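Local coordinates for protein putative glucoamylase (Bacteroides caccae ATCC 43185, PDB 4QT9) that is a putative glucoamylase with an alpha/alpha toroid fold that probably hydrolyses glycosidic bonds, at residues A[247-252]-A[289-294]; A[302-307]-A[330-335]; A[318-323]-A[389-394]. All blocks are in the same frame, centred on the assembly; numbering follows the deposited sequence.

Interaction 1: A[247-252]-A[289-294]; sequences IELHLR and RNLTLV
The side-chain amide of N290 donates to the backbone oxygen of E248, with ND2 to O at 2.8 Å, and this bond joins strand 247-251 to the helix that carries 289-294. The N-H...O angle of 145° is moderately bent; the donor lies in the carbonyl plane, while the oxygen is tilted 22° out of the amide plane of N290. Next to this polar link, I247 crosses N290 obliquely, its CG2, anti to the backbone N, lying 3.7 Å from N290 CG. The other branch of I247 ends at CD1, which rests against the carbonyl of L293, 3.6 Å from its O. The CB of I247 meets V294 CG2 at 3.7 Å. L249 slides past N290 in the opposite direction and brings CD2 to 3.7 Å from L291 N, while its CD1 faces L291 CD1, the two side chains crossing at about a right angle. Strand 239-244, the antiparallel partner of 247-251, extends this packing through V244, which touches both L249 and V294. E287, earlier on the helix, takes H250 N as well. Between the two segments, one amide bond flanked by aliphatic side chains joins strand to helix, which implies that packing supplies most of the contact.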
loop_
_atom_site.group_PDB
_atom_site.type_symbol
_atom_site.label_atom_id
_atom_site.label_comp_id
_atom_site.label_asym_id
_atom_site.label_seq_id
_atom_site.Cartn_x
_atom_site.Cartn_y
_atom_site.Cartn_z
ATOM N N ILE A 247 -12.835 -19.835 9.582
ATOM C CA ILE A 247 -11.626 -19.213 10.132
ATOM C C ILE A 247 -12.026 -18.050 11.020
ATOM O O ILE A 247 -12.904 -17.267 10.674
ATOM C CB ILE A 247 -10.637 -18.798 8.997
ATOM C CG1 ILE A 247 -10.190 -20.035 8.191
ATOM C CG2 ILE A 247 -9.400 -18.037 9.552
ATOM C CD1 ILE A 247 -9.877 -19.812 6.775
ATOM N N GLU A 248 -11.383 -17.955 12.175
ATOM C CA GLU A 248 -11.676 -16.937 13.169
ATOM C C GLU A 248 -10.978 -15.605 12.857
ATOM O O GLU A 248 -9.750 -15.541 12.733
ATOM C CB GLU A 248 -11.279 -17.477 14.562
ATOM C CG GLU A 248 -11.423 -16.502 15.717
ATOM C CD GLU A 248 -12.840 -16.218 16.172
ATOM O OE1 GLU A 248 -13.512 -17.155 16.667
ATOM O OE2 GLU A 248 -13.265 -15.045 16.069
ATOM N N LEU A 249 -11.779 -14.530 12.745
ATOM C CA LEU A 249 -11.274 -13.151 12.605
ATOM C C LEU A 249 -11.628 -12.379 13.902
ATOM O O LEU A 249 -12.724 -12.554 14.452
ATOM C CB LEU A 249 -11.808 -12.452 11.351
ATOM C CG LEU A 249 -11.473 -13.099 9.990
ATOM C CD1 LEU A 249 -12.198 -12.394 8.896
ATOM C CD2 LEU A 249 -9.958 -13.071 9.685
ATOM N N HIS A 250 -10.676 -11.596 14.421
ATOM C CA HIS A 250 -10.845 -10.889 15.701
ATOM C C HIS A 250 -11.488 -9.501 15.567
ATOM O O HIS A 250 -12.194 -9.061 16.476
ATOM C CB HIS A 250 -9.468 -10.734 16.376
ATOM C CG HIS A 250 -9.522 -10.148 17.745
ATOM N ND1 HIS A 250 -10.085 -10.831 18.802
ATOM C CD2 HIS A 250 -9.079 -8.946 18.183
ATOM C CE1 HIS A 250 -9.974 -10.026 19.849
ATOM N NE2 HIS A 250 -9.381 -8.877 19.520
ATOM N N LEU A 251 -11.242 -8.823 14.443
ATOM C CA LEU A 251 -11.678 -7.444 14.256
ATOM C C LEU A 251 -12.979 -7.282 13.496
ATOM O O LEU A 251 -13.377 -8.173 12.742
ATOM C CB LEU A 251 -10.572 -6.650 13.498
ATOM C CG LEU A 251 -9.168 -6.690 14.100
ATOM C CD1 LEU A 251 -8.189 -5.983 13.223
ATOM C CD2 LEU A 251 -9.144 -6.098 15.537
ATOM N N ARG A 252 -13.596 -6.090 13.659
ATOM C CA ARG A 252 -14.749 -5.635 12.904
ATOM C C ARG A 252 -14.214 -5.006 11.604
ATOM O O ARG A 252 -13.526 -3.993 11.663
ATOM C CB ARG A 252 -15.564 -4.604 13.716
ATOM C CG ARG A 252 -16.638 -3.913 12.862
ATOM C CD ARG A 252 -17.106 -2.586 13.426
ATOM N NE ARG A 252 -16.037 -1.593 13.578
ATOM C CZ ARG A 252 -16.182 -0.461 14.258
ATOM N NH1 ARG A 252 -17.344 -0.165 14.827
ATOM N NH2 ARG A 252 -15.166 0.387 14.374
ATOM N N ARG A 289 -2.827 -12.994 8.795
ATOM C CA ARG A 289 -2.597 -14.331 8.259
ATOM C C ARG A 289 -3.969 -14.996 8.077
ATOM O O ARG A 289 -4.224 -15.589 7.033
ATOM C CB ARG A 289 -1.677 -15.158 9.178
ATOM C CG ARG A 289 -1.466 -16.602 8.719
ATOM C CD ARG A 289 -0.569 -17.387 9.651
ATOM N NE ARG A 289 -0.722 -18.832 9.446
ATOM C CZ ARG A 289 -0.009 -19.554 8.584
ATOM N NH1 ARG A 289 0.912 -18.973 7.822
ATOM N NH2 ARG A 289 -0.214 -20.859 8.473
ATOM N N ASN A 290 -4.876 -14.824 9.068
ATOM C CA ASN A 290 -6.221 -15.403 8.999
ATOM C C ASN A 290 -7.044 -14.775 7.900
ATOM O O ASN A 290 -7.790 -15.488 7.244
ATOM C CB ASN A 290 -6.944 -15.303 10.335
ATOM C CG ASN A 290 -6.542 -16.419 11.235
ATOM O OD1 ASN A 290 -5.654 -17.219 10.900
ATOM N ND2 ASN A 290 -7.190 -16.511 12.379
ATOM N N LEU A 291 -6.888 -13.465 7.674
ATOM C CA LEU A 291 -7.602 -12.778 6.597
ATOM C C LEU A 291 -7.114 -13.318 5.226
ATOM O O LEU A 291 -7.921 -13.466 4.306
ATOM C CB LEU A 291 -7.461 -11.249 6.704
ATOM C CG LEU A 291 -8.289 -10.428 5.731
ATOM C CD1 LEU A 291 -9.802 -10.637 5.942
ATOM C CD2 LEU A 291 -7.932 -8.957 5.822
ATOM N N THR A 292 -5.821 -13.676 5.133
ATOM C CA THR A 292 -5.227 -14.294 3.944
ATOM C C THR A 292 -5.836 -15.678 3.778
ATOM O O THR A 292 -6.240 -16.058 2.667
ATOM C CB THR A 292 -3.668 -14.354 4.042
ATOM O OG1 THR A 292 -3.142 -13.050 4.236
ATOM C CG2 THR A 292 -3.024 -14.942 2.804
ATOM N N LEU A 293 -5.932 -16.425 4.902
ATOM C CA LEU A 293 -6.434 -17.789 4.848
ATOM C C LEU A 293 -7.913 -17.840 4.477
ATOM O O LEU A 293 -8.304 -18.740 3.728
ATOM C CB LEU A 293 -6.130 -18.557 6.115
ATOM C CG LEU A 293 -4.638 -18.823 6.335
ATOM C CD1 LEU A 293 -4.394 -19.396 7.716
ATOM C CD2 LEU A 293 -4.069 -19.727 5.269
ATOM N N VAL A 294 -8.700 -16.829 4.912
ATOM C CA VAL A 294 -10.117 -16.685 4.554
ATOM C C VAL A 294 -10.231 -16.491 3.025
ATOM O O VAL A 294 -11.054 -17.131 2.384
ATOM C CB VAL A 294 -10.794 -15.519 5.328
ATOM C CG1 VAL A 294 -12.080 -15.055 4.641
ATOM C CG2 VAL A 294 -11.067 -15.910 6.775
#

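Interaction 2: A[302-307]-A[330-335]; sequences NPKHYK and PNEQDD
From a type I beta turn, N302 to H305, just after helix 284-301, K304 reaches across to the backbone carbonyls of E332 and D335, its amino group spanning the two loops. K304 NZ donates to D335 O at 2.8 Å, approaching nearly along the C=O axis, and to E332 O at 3.2 Å. A third bond, to Y306 OH at 3.1 Å, stays within its own loop. The lysine chain bends at chi3 (95°), which turns CE out of the extended line before NZ meets its three oxygens. The carboxylates of E332 and D335 are not in contact with this ammonium, although their charges would probably favour it from a distance.

The carboxylate of D335 is satisfied by other groups: OD2 is hydrogen-bonded to the hydroxyl of Y298 on helix 284-301 and accepts from a water, while OD1 takes the backbone N-H of G337. That water also donates to N302 OD1 and accepts from K304 N, so it links the turn to D335 through three bonds. N302 OD1 additionally receives Y306 N, and N302 ND2 returns a bond to Y306 O, so that both ends of the amide hold the loop. Within 330-335, N331 forms an Asx motif: its OD1 accepts from D334 N, with a weak second bond from Q333 N, and N331 ND2 donates to D334 OD2 from above the carboxylate plane.

Packing completes this surface contact. P303 CG lies against E332 CG at 3.7 Å. The ring of Y306 and the carboxylate of D335 are turned 75° apart, and D335 OD2 lies in the ring plane at its edge, 3.3 Å from Y306 CE2.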
loop_
_atom_site.group_PDB
_atom_site.type_symbol
_atom_site.label_atom_id
_atom_site.label_comp_id
_atom_site.label_asym_id
_atom_site.label_seq_id
_atom_site.Cartn_x
_atom_site.Cartn_y
_atom_site.Cartn_z
ATOM N N ASN A 302 -14.675 -21.855 -4.229
ATOM C CA ASN A 302 -15.118 -21.441 -5.575
ATOM C C ASN A 302 -16.616 -21.749 -5.797
ATOM O O ASN A 302 -16.946 -22.563 -6.666
ATOM C CB ASN A 302 -14.247 -22.134 -6.635
ATOM C CG ASN A 302 -14.457 -21.648 -8.046
ATOM O OD1 ASN A 302 -14.949 -20.544 -8.283
ATOM N ND2 ASN A 302 -14.165 -22.507 -9.018
ATOM N N PRO A 303 -17.528 -21.133 -5.000
ATOM C CA PRO A 303 -18.965 -21.487 -5.123
ATOM C C PRO A 303 -19.614 -21.007 -6.419
ATOM O O PRO A 303 -20.695 -21.495 -6.760
ATOM C CB PRO A 303 -19.605 -20.811 -3.919
ATOM C CG PRO A 303 -18.661 -19.597 -3.621
ATOM C CD PRO A 303 -17.295 -20.129 -3.931
ATOM N N LYS A 304 -18.974 -20.056 -7.127
ATOM C CA LYS A 304 -19.494 -19.527 -8.389
ATOM C C LYS A 304 -18.930 -20.282 -9.610
ATOM O O LYS A 304 -19.306 -19.984 -10.746
ATOM C CB LYS A 304 -19.239 -18.029 -8.496
ATOM C CG LYS A 304 -20.083 -17.213 -7.506
ATOM C CD LYS A 304 -19.797 -15.720 -7.597
ATOM C CE LYS A 304 -20.765 -15.023 -8.510
ATOM N NZ LYS A 304 -20.365 -13.617 -8.741
ATOM N N HIS A 305 -18.080 -21.295 -9.355
ATOM C CA HIS A 305 -17.471 -22.239 -10.286
ATOM C C HIS A 305 -16.683 -21.558 -11.412
ATOM O O HIS A 305 -16.846 -21.896 -12.586
ATOM C CB HIS A 305 -18.531 -23.195 -10.864
ATOM C CG HIS A 305 -19.502 -23.693 -9.834
ATOM N ND1 HIS A 305 -19.124 -24.615 -8.874
ATOM C CD2 HIS A 305 -20.795 -23.355 -9.629
ATOM C CE1 HIS A 305 -20.197 -24.828 -8.133
ATOM N NE2 HIS A 305 -21.232 -24.102 -8.554
ATOM N N TYR A 306 -15.790 -20.632 -11.041
ATOM C CA TYR A 306 -14.938 -19.934 -12.006
ATOM C C TYR A 306 -13.770 -20.793 -12.404
ATOM O O TYR A 306 -13.253 -21.549 -11.574
ATOM C CB TYR A 306 -14.435 -18.614 -11.429
ATOM C CG TYR A 306 -15.527 -17.587 -11.293
ATOM C CD1 TYR A 306 -16.230 -17.137 -12.410
ATOM C CD2 TYR A 306 -15.821 -17.011 -10.056
ATOM C CE1 TYR A 306 -17.211 -16.157 -12.297
ATOM C CE2 TYR A 306 -16.790 -16.011 -9.934
ATOM C CZ TYR A 306 -17.492 -15.601 -11.057
ATOM O OH TYR A 306 -18.448 -14.631 -10.959
ATOM N N LYS A 307 -13.329 -20.674 -13.669
ATOM C CA LYS A 307 -12.212 -21.464 -14.164
ATOM C C LYS A 307 -10.912 -21.042 -13.471
ATOM O O LYS A 307 -10.672 -19.852 -13.276
ATOM C CB LYS A 307 -12.082 -21.331 -15.700
ATOM C CG LYS A 307 -11.011 -22.237 -16.302
ATOM C CD LYS A 307 -10.667 -21.933 -17.757
ATOM C CE LYS A 307 -9.387 -22.644 -18.119
ATOM N NZ LYS A 307 -8.967 -22.391 -19.519
ATOM N N PRO A 330 -13.437 -11.874 -0.702
ATOM C CA PRO A 330 -13.876 -13.277 -0.645
ATOM C C PRO A 330 -15.334 -13.463 -0.192
ATOM O O PRO A 330 -15.602 -13.926 0.921
ATOM C CB PRO A 330 -12.875 -13.903 0.328
ATOM C CG PRO A 330 -12.563 -12.805 1.287
ATOM C CD PRO A 330 -12.546 -11.552 0.449
ATOM N N ASN A 331 -16.272 -13.114 -1.082
ATOM C CA ASN A 331 -17.719 -13.299 -0.947
ATOM C C ASN A 331 -18.351 -13.289 -2.357
ATOM O O ASN A 331 -17.854 -12.604 -3.249
ATOM C CB ASN A 331 -18.366 -12.264 -0.004
ATOM C CG ASN A 331 -18.397 -10.857 -0.530
ATOM O OD1 ASN A 331 -19.145 -10.532 -1.452
ATOM N ND2 ASN A 331 -17.644 -9.978 0.100
ATOM N N GLU A 332 -19.463 -14.004 -2.522
ATOM C CA GLU A 332 -20.184 -14.202 -3.772
ATOM C C GLU A 332 -20.699 -12.918 -4.427
ATOM O O GLU A 332 -20.890 -12.914 -5.648
ATOM C CB GLU A 332 -21.351 -15.186 -3.571
ATOM C CG GLU A 332 -20.855 -16.600 -3.355
ATOM C CD GLU A 332 -21.928 -17.667 -3.369
ATOM O OE1 GLU A 332 -22.434 -17.981 -4.472
ATOM O OE2 GLU A 332 -22.226 -18.225 -2.287
ATOM N N GLN A 333 -20.888 -11.838 -3.656
ATOM C CA GLN A 333 -21.343 -10.549 -4.201
ATOM C C GLN A 333 -20.192 -9.769 -4.881
ATOM O O GLN A 333 -20.413 -9.095 -5.892
ATOM C CB GLN A 333 -21.981 -9.684 -3.094
ATOM C CG GLN A 333 -23.382 -10.161 -2.657
ATOM C CD GLN A 333 -23.418 -11.533 -1.996
ATOM O OE1 GLN A 333 -22.644 -11.840 -1.076
ATOM N NE2 GLN A 333 -24.319 -12.394 -2.459
ATOM N N ASP A 334 -18.975 -9.867 -4.325
ATOM C CA ASP A 334 -17.807 -9.115 -4.801
ATOM C C ASP A 334 -16.914 -9.955 -5.720
ATOM O O ASP A 334 -16.106 -9.386 -6.475
ATOM C CB ASP A 334 -17.001 -8.579 -3.604
ATOM C CG ASP A 334 -17.772 -7.657 -2.659
ATOM O OD1 ASP A 334 -18.671 -6.913 -3.139
ATOM O OD2 ASP A 334 -17.453 -7.649 -1.452
ATOM N N ASP A 335 -17.071 -11.297 -5.683
ATOM C CA ASP A 335 -16.316 -12.214 -6.532
ATOM C C ASP A 335 -16.814 -12.112 -7.976
ATOM O O ASP A 335 -17.994 -12.314 -8.222
ATOM C CB ASP A 335 -16.418 -13.650 -5.995
ATOM C CG ASP A 335 -15.770 -14.731 -6.843
ATOM O OD1 ASP A 335 -14.837 -14.400 -7.636
ATOM O OD2 ASP A 335 -16.152 -15.911 -6.684
HETATM O O HOH W 1 -16.218 -18.610 -6.964
#

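Interaction 3: A[318-323]-A[389-394]; sequences ASYSVD and RYLAID
The phenol ring of Y320 has L391 CD1 over one face, 4.2 Å above the plane and offset toward the rim, while R389 CB approaches obliquely, 3.8 Å from Y320 CE2. L391 CD2 reaches the phenolic end, 3.7 Å from Y320 OH. L391 CG, set anti to its carbonyl carbon (chi1 -65°), lies 3.8 Å from Y320 CE2. The side chain of R389 crosses that of Y320 at about a right angle, with the guanidinium and ring planes 55° apart. The hydroxyl of Y320 is hydrogen-bonded to H52 NE2 and R50 NH1 of strand 50-52, the antiparallel partner of 389-391. An alanine in place of Y320 would probably open a gap beside L391 and R389 and leave H52 and R50 without their hydroxyl partner. Farther along, D394 OD2 sits 3.5 Å from S319 CB, and a water donates both to A318 O, at 2.9 Å, and to D394 OD1, bridging backbone to carboxylate. D377 OD1 also lies close to D394 OD2. Strand 318-321 thus packs, by the Y320 ring and a water-bridged A318 carbonyl, against a strand-to-helix junction, where 389-391 leads into helix 392-406, probably part of the alpha/alpha toroid.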
loop_
_atom_site.group_PDB
_atom_site.type_symbol
_atom_site.label_atom_id
_atom_site.label_comp_id
_atom_site.label_asym_id
_atom_site.label_seq_id
_atom_site.Cartn_x
_atom_site.Cartn_y
_atom_site.Cartn_z
ATOM N N ALA A 318 -9.155 -5.545 -4.562
ATOM C CA ALA A 318 -9.514 -4.436 -5.448
ATOM C C ALA A 318 -8.496 -4.341 -6.618
ATOM O O ALA A 318 -7.292 -4.445 -6.392
ATOM C CB ALA A 318 -9.543 -3.132 -4.661
ATOM N N SER A 319 -8.995 -4.246 -7.868
ATOM C CA SER A 319 -8.161 -4.169 -9.076
ATOM C C SER A 319 -9.025 -3.960 -10.298
ATOM O O SER A 319 -10.258 -3.986 -10.200
ATOM C CB SER A 319 -7.353 -5.462 -9.261
ATOM O OG SER A 319 -8.190 -6.591 -9.491
ATOM N N TYR A 320 -8.389 -3.820 -11.462
ATOM C CA TYR A 320 -9.130 -3.836 -12.719
ATOM C C TYR A 320 -9.995 -5.054 -12.748
ATOM O O TYR A 320 -9.628 -6.096 -12.175
ATOM C CB TYR A 320 -8.174 -3.867 -13.920
ATOM C CG TYR A 320 -7.542 -2.531 -14.247
ATOM C CD1 TYR A 320 -8.321 -1.382 -14.386
ATOM C CD2 TYR A 320 -6.174 -2.431 -14.518
ATOM C CE1 TYR A 320 -7.746 -0.151 -14.722
ATOM C CE2 TYR A 320 -5.595 -1.212 -14.896
ATOM C CZ TYR A 320 -6.389 -0.080 -15.005
ATOM O OH TYR A 320 -5.841 1.107 -15.398
ATOM N N SER A 321 -11.160 -4.938 -13.375
ATOM C CA SER A 321 -12.077 -6.063 -13.481
ATOM C C SER A 321 -12.575 -6.155 -14.907
ATOM O O SER A 321 -12.367 -5.207 -15.677
ATOM C CB SER A 321 -13.229 -5.915 -12.496
ATOM O OG SER A 321 -13.964 -7.121 -12.355
ATOM N N VAL A 322 -13.219 -7.291 -15.269
ATOM C CA VAL A 322 -13.757 -7.545 -16.615
ATOM C C VAL A 322 -14.587 -6.331 -17.104
ATOM O O VAL A 322 -14.372 -5.871 -18.224
ATOM C CB VAL A 322 -14.577 -8.861 -16.690
ATOM C CG1 VAL A 322 -14.912 -9.211 -18.141
ATOM C CG2 VAL A 322 -13.836 -10.022 -16.032
ATOM N N ASP A 323 -15.475 -5.789 -16.261
ATOM C CA ASP A 323 -16.308 -4.645 -16.643
ATOM C C ASP A 323 -15.795 -3.286 -16.104
ATOM O O ASP A 323 -16.585 -2.347 -16.008
ATOM C CB ASP A 323 -17.773 -4.877 -16.213
ATOM C CG ASP A 323 -18.510 -5.920 -17.035
ATOM O OD1 ASP A 323 -18.151 -6.107 -18.233
ATOM O OD2 ASP A 323 -19.461 -6.543 -16.497
ATOM N N ARG A 389 -1.994 -4.645 -18.391
ATOM C CA ARG A 389 -2.080 -3.396 -17.631
ATOM C C ARG A 389 -1.596 -3.579 -16.220
ATOM O O ARG A 389 -1.695 -4.665 -15.641
ATOM C CB ARG A 389 -3.532 -2.857 -17.632
ATOM C CG ARG A 389 -3.999 -2.457 -19.049
ATOM C CD ARG A 389 -5.475 -2.189 -19.172
ATOM N NE ARG A 389 -5.760 -1.582 -20.471
ATOM C CZ ARG A 389 -6.886 -0.947 -20.791
ATOM N NH1 ARG A 389 -7.879 -0.855 -19.913
ATOM N NH2 ARG A 389 -7.027 -0.397 -21.990
ATOM N N TYR A 390 -1.014 -2.504 -15.692
ATOM C CA TYR A 390 -0.505 -2.412 -14.335
ATOM C C TYR A 390 -1.080 -1.241 -13.594
ATOM O O TYR A 390 -1.442 -0.240 -14.213
ATOM C CB TYR A 390 1.007 -2.228 -14.341
ATOM C CG TYR A 390 1.772 -3.332 -15.024
ATOM C CD1 TYR A 390 2.054 -4.525 -14.359
ATOM C CD2 TYR A 390 2.268 -3.167 -16.311
ATOM C CE1 TYR A 390 2.804 -5.527 -14.966
ATOM C CE2 TYR A 390 3.019 -4.167 -16.928
ATOM C CZ TYR A 390 3.297 -5.339 -16.242
ATOM O OH TYR A 390 4.070 -6.314 -16.813
ATOM N N LEU A 391 -1.106 -1.348 -12.247
ATOM C CA LEU A 391 -1.451 -0.272 -11.315
ATOM C C LEU A 391 -0.358 -0.195 -10.285
ATOM O O LEU A 391 -0.002 -1.236 -9.713
ATOM C CB LEU A 391 -2.813 -0.488 -10.610
ATOM C CG LEU A 391 -4.064 -0.465 -11.474
ATOM C CD1 LEU A 391 -5.250 -0.937 -10.658
ATOM C CD2 LEU A 391 -4.324 0.943 -12.021
ATOM N N ALA A 392 0.161 1.016 -10.015
ATOM C CA ALA A 392 1.182 1.252 -8.990
ATOM C C ALA A 392 0.825 0.620 -7.639
ATOM O O ALA A 392 1.683 -0.030 -7.042
ATOM C CB ALA A 392 1.414 2.766 -8.799
ATOM N N ILE A 393 -0.427 0.779 -7.178
ATOM C CA ILE A 393 -0.879 0.256 -5.861
ATOM C C ILE A 393 -0.943 -1.288 -5.822
ATOM O O ILE A 393 -1.028 -1.860 -4.743
ATOM C CB ILE A 393 -2.217 0.895 -5.370
ATOM C CG1 ILE A 393 -3.407 0.629 -6.319
ATOM C CG2 ILE A 393 -2.042 2.410 -5.061
ATOM C CD1 ILE A 393 -4.774 1.165 -5.777
ATOM N N ASP A 394 -0.934 -1.959 -6.969
ATOM C CA ASP A 394 -0.945 -3.416 -6.950
ATOM C C ASP A 394 0.502 -3.946 -7.128
ATOM O O ASP A 394 0.879 -4.886 -6.438
ATOM C CB ASP A 394 -1.959 -3.993 -7.968
ATOM C CG ASP A 394 -3.435 -3.696 -7.596
ATOM O OD1 ASP A 394 -3.694 -3.285 -6.454
ATOM O OD2 ASP A 394 -4.324 -3.856 -8.462
HETATM O O HOH W 2 -6.015 -1.801 -6.526
#

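From the N terminus, interaction 1 comes first: strand 247-251 meets helix 284-301, closing a loop of 36 residues. The same helix runs on to the turn that opens interaction 2, where 302-307 meets 330-335 and encloses the short hairpin of strands 318-321 and 324-327. Interaction 3 starts from that hairpin and returns at 389-394, so interactions 2 and 3 cross, whereas interaction 1 precedes both in series. Interactions 1 and 2 touch through V294 CG1 and P330 CG, while interaction 3 stays about 7 Å from interaction 2 at the nearest atoms. Together the three tie two hairpins and their connecting loops to helices 284-301 and 392-406.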